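PDB 3LCY: titin, which acts as a giant scaffold and spring of the muscle sarcomere, built largely from strings of immunoglobulin-like domains and carrying a serine/threonine kinase domain. Local coordinates for residues A[29-34]-A[89-94]; A[37-42]-A[56-61]; A[73-78]-A[154-159]. All coordinates share one frame; numbering follows the deposited sequence.

Interaction 1: residues A[29-34]-A[89-94]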
loop_
_atom_site.group_PDB
_atom_site.type_symbol
_atom_site.label_atom_id
_atom_site.label_comp_id
_atom_site.label_asym_id
_atom_site.label_seq_id
_atom_site.Cartn_x
_atom_site.Cartn_y
_atom_site.Cartn_z
ATOM N N CYS A 29 6.640 -13.621 16.834
ATOM C CA CYS A 29 5.832 -14.771 17.214
ATOM C C CYS A 29 6.671 -15.740 18.040
ATOM O O CYS A 29 7.900 -15.732 17.960
ATOM C CB CYS A 29 5.281 -15.479 15.975
ATOM S SG CYS A 29 6.542 -16.281 14.959
ATOM N N GLN A 30 6.048 -16.617 18.812
ATOM C CA GLN A 30 6.757 -17.642 19.543
ATOM C C GLN A 30 6.397 -19.028 19.133
ATOM O O GLN A 30 5.290 -19.411 19.239
ATOM C CB GLN A 30 6.429 -17.545 20.994
ATOM C CG GLN A 30 6.474 -16.225 21.517
ATOM C CD GLN A 30 6.844 -16.248 22.915
ATOM O OE1 GLN A 30 7.010 -17.286 23.486
ATOM N NE2 GLN A 30 6.998 -15.102 23.492
ATOM N N ILE A 31 7.377 -19.783 18.702
ATOM C CA ILE A 31 7.224 -21.157 18.315
ATOM C C ILE A 31 8.294 -22.016 18.959
ATOM O O ILE A 31 9.449 -21.738 18.881
ATOM C CB ILE A 31 7.306 -21.292 16.826
ATOM C CG1 ILE A 31 6.337 -20.333 16.163
ATOM C CG2 ILE A 31 6.995 -22.654 16.425
ATOM C CD1 ILE A 31 6.622 -20.024 14.762
ATOM N N VAL A 32 7.861 -23.073 19.627
ATOM C CA VAL A 32 8.774 -23.961 20.322
ATOM C C VAL A 32 8.766 -25.381 19.785
ATOM O O VAL A 32 7.717 -25.932 19.483
ATOM C CB VAL A 32 8.463 -23.980 21.823
ATOM C CG1 VAL A 32 8.794 -22.643 22.441
ATOM C CG2 VAL A 32 7.010 -24.303 22.048
ATOM N N GLY A 33 9.953 -25.964 19.661
ATOM C CA GLY A 33 10.099 -27.316 19.168
ATOM C C GLY A 33 11.396 -27.924 19.612
ATOM O O GLY A 33 12.271 -27.212 19.996
ATOM N N ARG A 34 11.502 -29.239 19.579
ATOM C CA ARG A 34 12.738 -29.944 19.826
ATOM C C ARG A 34 12.852 -30.924 18.731
ATOM O O ARG A 34 12.025 -31.761 18.592
ATOM C CB ARG A 34 12.654 -30.695 21.107
ATOM C CG ARG A 34 12.648 -29.850 22.313
ATOM C CD ARG A 34 11.895 -30.540 23.395
ATOM N NE ARG A 34 11.819 -29.763 24.606
ATOM C CZ ARG A 34 12.403 -30.113 25.740
ATOM N NH1 ARG A 34 13.105 -31.235 25.799
ATOM N NH2 ARG A 34 12.284 -29.349 26.810
ATOM N N VAL A 89 5.196 -25.630 11.379
ATOM C CA VAL A 89 4.002 -24.839 11.643
ATOM C C VAL A 89 4.097 -23.535 10.879
ATOM O O VAL A 89 5.178 -23.106 10.509
ATOM C CB VAL A 89 3.833 -24.501 13.128
ATOM C CG1 VAL A 89 3.732 -25.757 13.957
ATOM C CG2 VAL A 89 4.965 -23.629 13.600
ATOM N N GLU A 90 2.954 -22.913 10.641
ATOM C CA GLU A 90 2.911 -21.657 9.919
ATOM C C GLU A 90 2.061 -20.600 10.624
ATOM O O GLU A 90 1.033 -20.911 11.211
ATOM C CB GLU A 90 2.383 -21.915 8.510
ATOM C CG GLU A 90 1.839 -20.708 7.802
ATOM C CD GLU A 90 1.206 -21.065 6.480
ATOM O OE1 GLU A 90 1.701 -21.992 5.819
ATOM O OE2 GLU A 90 0.214 -20.415 6.103
ATOM N N THR A 91 2.498 -19.349 10.563
ATOM C CA THR A 91 1.761 -18.253 11.180
ATOM C C THR A 91 1.939 -16.962 10.388
ATOM O O THR A 91 3.048 -16.620 9.976
ATOM C CB THR A 91 2.193 -18.030 12.638
ATOM O OG1 THR A 91 1.607 -16.817 13.127
ATOM C CG2 THR A 91 3.705 -17.931 12.735
ATOM N N SER A 92 0.837 -16.250 10.177
ATOM C CA SER A 92 0.857 -15.047 9.353
ATOM C C SER A 92 0.105 -13.886 9.992
ATOM O O SER A 92 -0.840 -14.086 10.755
ATOM C CB SER A 92 0.268 -15.345 7.973
ATOM O OG SER A 92 0.939 -16.428 7.356
ATOM N N SER A 93 0.536 -12.672 9.669
ATOM C CA SER A 93 -0.134 -11.461 10.120
ATOM C C SER A 93 0.157 -10.343 9.126
ATOM O O SER A 93 0.977 -10.510 8.224
ATOM C CB SER A 93 0.330 -11.072 11.526
ATOM O OG SER A 93 1.671 -10.617 11.516
ATOM N N LYS A 94 -0.516 -9.209 9.282
ATOM C CA LYS A 94 -0.363 -8.115 8.330
ATOM C C LYS A 94 0.312 -6.887 8.924
ATOM O O LYS A 94 0.229 -6.633 10.126
ATOM C CB LYS A 94 -1.717 -7.725 7.735
ATOM C CG LYS A 94 -2.306 -8.768 6.807
ATOM C CD LYS A 94 -3.670 -8.337 6.303
ATOM C CE LYS A 94 -4.229 -9.340 5.310
ATOM N NZ LYS A 94 -5.634 -9.022 4.934
#
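Ile31 and Val89 meet methyl to methyl across the inside of an immunoglobulin β-sandwich, where strand 24-34 of one sheet faces strand 88-103 of the other. The two segments run almost exactly antiparallel, at 178°, with 9.4 Å between their axes, a spacing of layers packed face to face through side chains. Apolar packing makes the contact. Ile31 CG2 lies 3.6 Å from Val89 CG2, the two side chains sliding past one another in opposite senses. The longer branch of Ile31 ends in CD1, which lies 4.1 Å from both Thr91 CG2 and Val89 CG2 and so bridges two successive inward-facing residues of the partner strand. A sulfur completes the row, Cys29 SG standing 4.0 Å from Thr91 CG2; the same cysteine also touches Cys80 on strand 76-83. The polar part belongs to Thr91 alone and is turned elsewhere. With OG1 anti to the backbone N (chi1 171°), the methyl is left to face Cys29 and Ile31. Pro8 and Ile10 of strand 6-10 add to the packing on Ile31. Since methyls and one sulfur do all the touching, cohesion here comes from close fit and exclusion of water, with no directional bond to fix the register, and the Thr91 hydroxyl is satisfied by the backbone N-H of Met14, outside the pair.

Interaction 2: residues A[37-42]-A[56-61]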
loop_
_atom_site.group_PDB
_atom_site.type_symbol
_atom_site.label_atom_id
_atom_site.label_comp_id
_atom_site.label_asym_id
_atom_site.label_seq_id
_atom_site.Cartn_x
_atom_site.Cartn_y
_atom_site.Cartn_z
ATOM N N PRO A 37 13.348 -25.135 16.366
ATOM C CA PRO A 37 12.945 -24.877 15.002
ATOM C C PRO A 37 13.819 -23.951 14.182
ATOM O O PRO A 37 14.334 -22.993 14.662
ATOM C CB PRO A 37 11.569 -24.251 15.186
ATOM C CG PRO A 37 11.425 -24.000 16.632
ATOM C CD PRO A 37 12.679 -24.243 17.294
ATOM N N ASP A 38 13.936 -24.249 12.909
ATOM C CA ASP A 38 14.569 -23.352 11.996
ATOM C C ASP A 38 13.523 -22.431 11.393
ATOM O O ASP A 38 12.502 -22.860 10.989
ATOM C CB ASP A 38 15.288 -24.107 10.902
ATOM C CG ASP A 38 16.393 -24.988 11.421
ATOM O OD1 ASP A 38 16.311 -26.225 11.251
ATOM O OD2 ASP A 38 17.371 -24.463 11.980
ATOM N N ILE A 39 13.819 -21.149 11.360
ATOM C CA ILE A 39 12.924 -20.128 10.897
ATOM C C ILE A 39 13.157 -19.623 9.492
ATOM O O ILE A 39 14.237 -19.346 9.110
ATOM C CB ILE A 39 12.952 -18.914 11.853
ATOM C CG1 ILE A 39 12.632 -19.319 13.279
ATOM C CG2 ILE A 39 12.058 -17.853 11.399
ATOM C CD1 ILE A 39 11.465 -20.132 13.447
ATOM N N LYS A 40 12.074 -19.525 8.741
ATOM C CA LYS A 40 12.008 -18.887 7.457
ATOM C C LYS A 40 10.854 -17.899 7.371
ATOM O O LYS A 40 9.805 -18.153 7.836
ATOM C CB LYS A 40 11.904 -19.919 6.365
ATOM C CG LYS A 40 13.175 -20.613 6.059
ATOM C CD LYS A 40 12.947 -21.819 5.210
ATOM C CE LYS A 40 14.178 -22.693 5.084
ATOM N NZ LYS A 40 15.415 -21.962 5.183
ATOM N N TRP A 41 11.087 -16.754 6.764
ATOM C CA TRP A 41 10.058 -15.743 6.558
ATOM C C TRP A 41 9.664 -15.681 5.088
ATOM O O TRP A 41 10.514 -15.783 4.204
ATOM C CB TRP A 41 10.547 -14.379 7.047
ATOM C CG TRP A 41 10.850 -14.358 8.512
ATOM C CD1 TRP A 41 12.047 -14.630 9.105
ATOM C CD2 TRP A 41 9.934 -14.053 9.575
ATOM N NE1 TRP A 41 11.938 -14.512 10.469
ATOM C CE2 TRP A 41 10.653 -14.160 10.783
ATOM C CE3 TRP A 41 8.583 -13.701 9.619
ATOM C CZ2 TRP A 41 10.061 -13.925 12.025
ATOM C CZ3 TRP A 41 7.999 -13.468 10.854
ATOM C CH2 TRP A 41 8.738 -13.581 12.040
ATOM N N TYR A 42 8.372 -15.518 4.831
ATOM C CA TYR A 42 7.870 -15.541 3.462
ATOM C C TYR A 42 7.045 -14.313 3.098
ATOM O O TYR A 42 6.394 -13.702 3.946
ATOM C CB TYR A 42 7.078 -16.823 3.202
ATOM C CG TYR A 42 7.933 -18.068 3.252
ATOM C CD1 TYR A 42 8.052 -18.806 4.420
ATOM C CD2 TYR A 42 8.635 -18.494 2.132
ATOM C CE1 TYR A 42 8.839 -19.940 4.470
ATOM C CE2 TYR A 42 9.425 -19.627 2.173
ATOM C CZ TYR A 42 9.524 -20.345 3.344
ATOM O OH TYR A 42 10.308 -21.474 3.387
ATOM N N MET A 56 16.363 -10.288 10.719
ATOM C CA MET A 56 15.724 -11.445 11.327
ATOM C C MET A 56 16.358 -11.870 12.638
ATOM O O MET A 56 17.538 -12.105 12.706
ATOM C CB MET A 56 15.731 -12.602 10.345
ATOM C CG MET A 56 15.451 -12.141 8.956
ATOM S SD MET A 56 15.303 -13.419 7.742
ATOM C CE MET A 56 14.464 -12.543 6.457
ATOM N N SER A 57 15.542 -11.994 13.671
ATOM C CA SER A 57 16.015 -12.366 14.989
ATOM C C SER A 57 15.337 -13.600 15.562
ATOM O O SER A 57 14.135 -13.745 15.478
ATOM C CB SER A 57 15.822 -11.204 15.948
ATOM O OG SER A 57 15.698 -11.645 17.273
ATOM N N SER A 58 16.126 -14.504 16.121
ATOM C CA SER A 58 15.577 -15.662 16.792
ATOM C C SER A 58 16.449 -16.135 17.946
ATOM O O SER A 58 17.651 -16.207 17.826
ATOM C CB SER A 58 15.367 -16.792 15.804
ATOM O OG SER A 58 14.500 -17.746 16.340
ATOM N N ASP A 59 15.834 -16.486 19.058
ATOM C CA ASP A 59 16.568 -17.031 20.173
ATOM C C ASP A 59 16.223 -18.500 20.309
ATOM O O ASP A 59 16.609 -19.156 21.256
ATOM C CB ASP A 59 16.271 -16.264 21.457
ATOM C CG ASP A 59 14.850 -16.388 21.887
ATOM O OD1 ASP A 59 14.107 -17.136 21.263
ATOM O OD2 ASP A 59 14.472 -15.737 22.859
ATOM N N GLY A 60 15.481 -18.997 19.336
ATOM C CA GLY A 60 14.992 -20.360 19.313
ATOM C C GLY A 60 13.576 -20.505 19.832
ATOM O O GLY A 60 12.968 -21.535 19.670
ATOM N N ARG A 61 13.062 -19.468 20.473
ATOM C CA ARG A 61 11.690 -19.450 20.956
ATOM C C ARG A 61 10.894 -18.285 20.368
ATOM O O ARG A 61 9.796 -18.458 19.871
ATOM C CB ARG A 61 11.650 -19.401 22.479
ATOM C CG ARG A 61 12.372 -20.544 23.135
ATOM C CD ARG A 61 12.383 -20.415 24.641
ATOM N NE ARG A 61 11.236 -21.057 25.271
ATOM C CZ ARG A 61 10.215 -20.399 25.804
ATOM N NH1 ARG A 61 10.193 -19.076 25.783
ATOM N NH2 ARG A 61 9.216 -21.063 26.361
HETATM O O HOH W 1 13.596 -14.939 12.652
#
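Trp41, Met56 and Gly60 give up the most surface where strand 38-43 meets strand 54-58 and the turn after it, across the facing sheets of the immunoglobulin sandwich. The Met56 sulfur reaches the indole at the pyrrole corner: SD is 3.7 Å from Trp41 CD1. Seen from the centre of the five-membered ring it lies 64° off the ring normal, an oblique Met-aromatic contact. An extended chi2 (-175°) carries SD to the indole, and an extended chi3 then leaves CE near CD1. A water bridges the same two strands in the plane of the indole: it accepts from Trp41 NE1 at 2.8 Å and donates to Ser57 O at 3.1 Å, so the ring N-H is satisfied and the rotation of the ring is tied to the opposite backbone. At the other end Gly60 O rests 3.6 Å from Pro37 CD. Gly60 takes a left-handed backbone conformation (phi 97°) that suits glycine, inside an Asx turn closed by Arg61 N donating to Asp59 OD1 at 2.7 Å. Between the two ends Ile39 CG1 packs on Ser58 OG, whose main polar partner is His63 ND1. Strand 62-68 supplies His63 and Leu65 beside Trp41, Leu48 of strand 46-48 touches both Trp41 and Met56, and strand 76-83 brings Ala82 against Pro37 and Ile39 and Cys80 against Trp41, the core tryptophan of this fold.

Interaction 3: residues A[73-78]-A[154-159]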
loop_
_atom_site.group_PDB
_atom_site.type_symbol
_atom_site.label_atom_id
_atom_site.label_comp_id
_atom_site.label_asym_id
_atom_site.label_seq_id
_atom_site.Cartn_x
_atom_site.Cartn_y
_atom_site.Cartn_z
ATOM N N GLU A 73 4.201 -0.588 -0.644
ATOM C CA GLU A 73 4.134 -1.976 -0.995
ATOM C C GLU A 73 4.602 -2.950 0.089
ATOM O O GLU A 73 4.434 -4.118 -0.031
ATOM C CB GLU A 73 4.883 -2.174 -2.285
ATOM C CG GLU A 73 4.134 -1.734 -3.465
ATOM C CD GLU A 73 4.555 -0.418 -4.012
ATOM O OE1 GLU A 73 4.596 -0.247 -5.225
ATOM O OE2 GLU A 73 4.803 0.471 -3.239
ATOM N N ASP A 74 5.255 -2.428 1.110
ATOM C CA ASP A 74 5.755 -3.165 2.246
ATOM C C ASP A 74 4.645 -3.576 3.147
ATOM O O ASP A 74 4.842 -4.367 3.989
ATOM C CB ASP A 74 6.762 -2.358 3.059
ATOM C CG ASP A 74 7.989 -2.121 2.356
ATOM O OD1 ASP A 74 8.620 -1.154 2.610
ATOM O OD2 ASP A 74 8.335 -2.887 1.535
ATOM N N GLU A 75 3.484 -2.999 2.971
ATOM C CA GLU A 75 2.360 -3.333 3.760
ATOM C C GLU A 75 1.862 -4.714 3.395
ATOM O O GLU A 75 2.249 -5.251 2.419
ATOM C CB GLU A 75 1.272 -2.303 3.566
ATOM C CG GLU A 75 0.370 -2.567 2.390
ATOM C CD GLU A 75 -0.237 -1.360 1.821
ATOM O OE1 GLU A 75 -0.472 -1.323 0.643
ATOM O OE2 GLU A 75 -0.475 -0.451 2.547
ATOM N N GLY A 76 1.028 -5.308 4.211
ATOM C CA GLY A 76 0.551 -6.606 3.842
ATOM C C GLY A 76 0.943 -7.811 4.605
ATOM O O GLY A 76 1.403 -7.723 5.667
ATOM N N VAL A 77 0.719 -8.971 4.016
ATOM C CA VAL A 77 1.021 -10.250 4.646
ATOM C C VAL A 77 2.469 -10.695 4.764
ATOM O O VAL A 77 3.230 -10.623 3.827
ATOM C CB VAL A 77 0.253 -11.385 3.946
ATOM C CG1 VAL A 77 0.510 -12.697 4.624
ATOM C CG2 VAL A 77 -1.215 -11.095 3.929
ATOM N N TYR A 78 2.817 -11.174 5.948
ATOM C CA TYR A 78 4.137 -11.704 6.239
ATOM C C TYR A 78 3.918 -13.046 6.903
ATOM O O TYR A 78 3.098 -13.166 7.790
ATOM C CB TYR A 78 4.950 -10.771 7.122
ATOM C CG TYR A 78 5.424 -9.553 6.399
ATOM C CD1 TYR A 78 6.593 -9.572 5.675
ATOM C CD2 TYR A 78 4.693 -8.393 6.424
ATOM C CE1 TYR A 78 7.022 -8.469 5.012
ATOM C CE2 TYR A 78 5.107 -7.296 5.759
ATOM C CZ TYR A 78 6.278 -7.332 5.060
ATOM O OH TYR A 78 6.687 -6.220 4.400
ATOM N N ASN A 154 -10.724 4.506 -7.875
ATOM C CA ASN A 154 -9.868 4.761 -6.725
ATOM C C ASN A 154 -9.188 3.497 -6.202
ATOM O O ASN A 154 -9.838 2.482 -5.948
ATOM C CB ASN A 154 -10.650 5.466 -5.614
ATOM C CG ASN A 154 -10.956 6.912 -5.948
ATOM O OD1 ASN A 154 -10.259 7.534 -6.748
ATOM N ND2 ASN A 154 -12.001 7.455 -5.336
ATOM N N THR A 155 -7.871 3.579 -6.044
ATOM C CA THR A 155 -7.052 2.444 -5.635
ATOM C C THR A 155 -6.140 2.847 -4.479
ATOM O O THR A 155 -5.975 4.035 -4.201
ATOM C CB THR A 155 -6.216 1.919 -6.829
ATOM O OG1 THR A 155 -7.063 1.183 -7.720
ATOM C CG2 THR A 155 -5.082 1.014 -6.371
ATOM N N GLU A 156 -5.560 1.860 -3.802
ATOM C CA GLU A 156 -4.631 2.121 -2.709
ATOM C C GLU A 156 -3.291 2.643 -3.227
ATOM O O GLU A 156 -2.336 2.791 -2.466
ATOM C CB GLU A 156 -4.422 0.865 -1.858
ATOM C CG GLU A 156 -3.487 -0.171 -2.465
ATOM C CD GLU A 156 -4.161 -1.047 -3.504
ATOM O OE1 GLU A 156 -5.322 -0.769 -3.867
ATOM O OE2 GLU A 156 -3.524 -2.022 -3.955
ATOM N N HIS A 157 -3.228 2.933 -4.522
ATOM C CA HIS A 157 -2.004 3.450 -5.120
ATOM C C HIS A 157 -2.243 4.707 -5.951
ATOM O O HIS A 157 -1.311 5.462 -6.224
ATOM C CB HIS A 157 -1.321 2.378 -5.974
ATOM C CG HIS A 157 -0.691 1.286 -5.183
ATOM N ND1 HIS A 157 0.229 1.517 -4.173
ATOM C CD2 HIS A 157 -0.818 -0.068 -5.245
ATOM C CE1 HIS A 157 0.621 0.379 -3.654
ATOM N NE2 HIS A 157 -0.005 -0.607 -4.294
ATOM N N TYR A 158 -3.489 4.934 -6.354
ATOM C CA TYR A 158 -3.799 6.085 -7.197
ATOM C C TYR A 158 -5.287 6.413 -7.230
ATOM O O TYR A 158 -6.125 5.609 -6.825
ATOM C CB TYR A 158 -3.304 5.843 -8.628
ATOM C CG TYR A 158 -3.912 4.618 -9.277
ATOM C CD1 TYR A 158 -3.179 3.447 -9.414
ATOM C CD2 TYR A 158 -5.222 4.630 -9.739
ATOM C CE1 TYR A 158 -3.731 2.324 -9.999
ATOM C CE2 TYR A 158 -5.784 3.512 -10.326
ATOM C CZ TYR A 158 -5.033 2.361 -10.452
ATOM O OH TYR A 158 -5.578 1.239 -11.032
ATOM N N THR A 159 -5.600 7.607 -7.722
ATOM C CA THR A 159 -6.970 7.976 -8.038
ATOM C C THR A 159 -7.047 8.315 -9.524
ATOM O O THR A 159 -6.340 9.201 -10.010
ATOM C CB THR A 159 -7.454 9.159 -7.182
ATOM O OG1 THR A 159 -8.731 9.601 -7.655
ATOM C CG2 THR A 159 -6.462 10.308 -7.244
HETATM O O HOH W 2 2.955 3.049 -4.121
HETATM O O HOH W 3 0.589 -2.571 -1.926
#
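Glu73 and His157 meet across the junction of two tandem immunoglobulin domains, the glutamate just before the tyrosine corner of the first and the histidine on the turn between strands 150-154 and 158-163 of the second. Glu73 does not start out facing its partner; its chain bends sharply at chi2 (102°), and this carries the carboxylate over to the imidazole. Glu73 CD then stands 4.0 Å from His157 CE1. The carboxylate and ring planes are 44° apart, an oblique crossing in place of a direct bond. Water takes up the polar ends: one molecule donates to Glu73 OE2 and accepts, weakly, from His157 ND1. A second water donates to Glu75 OE1 at 3.0 Å and sits 3.1 Å from His157 NE2, so both ring nitrogens are linked by solvent to the first domain. Glu156 packs on one face of the imidazole from within its own turn, its CG 3.8 Å above the plane and displaced toward the rim. The nearby carboxylates of Glu73 and Glu75 could favour a protonated imidazole, though Arg130 beside it would tend to offset this. Glu75 is not left to the water: its OE2 forms a salt bridge with Arg130, which also donates to Glu156 O and so grips both domains. Gly76, at backbone angles that call for glycine, begins strand 76-83. The tyrosine corner itself is closed by Tyr78 OH, which donates to Asp74 O at 2.6 Å, in the carbonyl plane and on a lone pair.

How the interactions relate
Strand 24-34 comes first and carries half of interaction 1, whose loop closes only at 89-94. Nested inside that loop, interaction 2 closes the shorter one from 37-42 to 56-61. Both join the facing sheets of the first immunoglobulin domain, and they touch where Ile31 N probably bonds to Arg61 O. Interaction 3 opens at 73-78, after interaction 2 has closed and before interaction 1 has, so it crosses interaction 1 and stands in series with interaction 2. Its segment 73-78 pairs with 89-94 as neighbouring strands, probably through Tyr78 N and Ser93 O. Interaction 3 closes at 154-159, linking the first sandwich to the second domain.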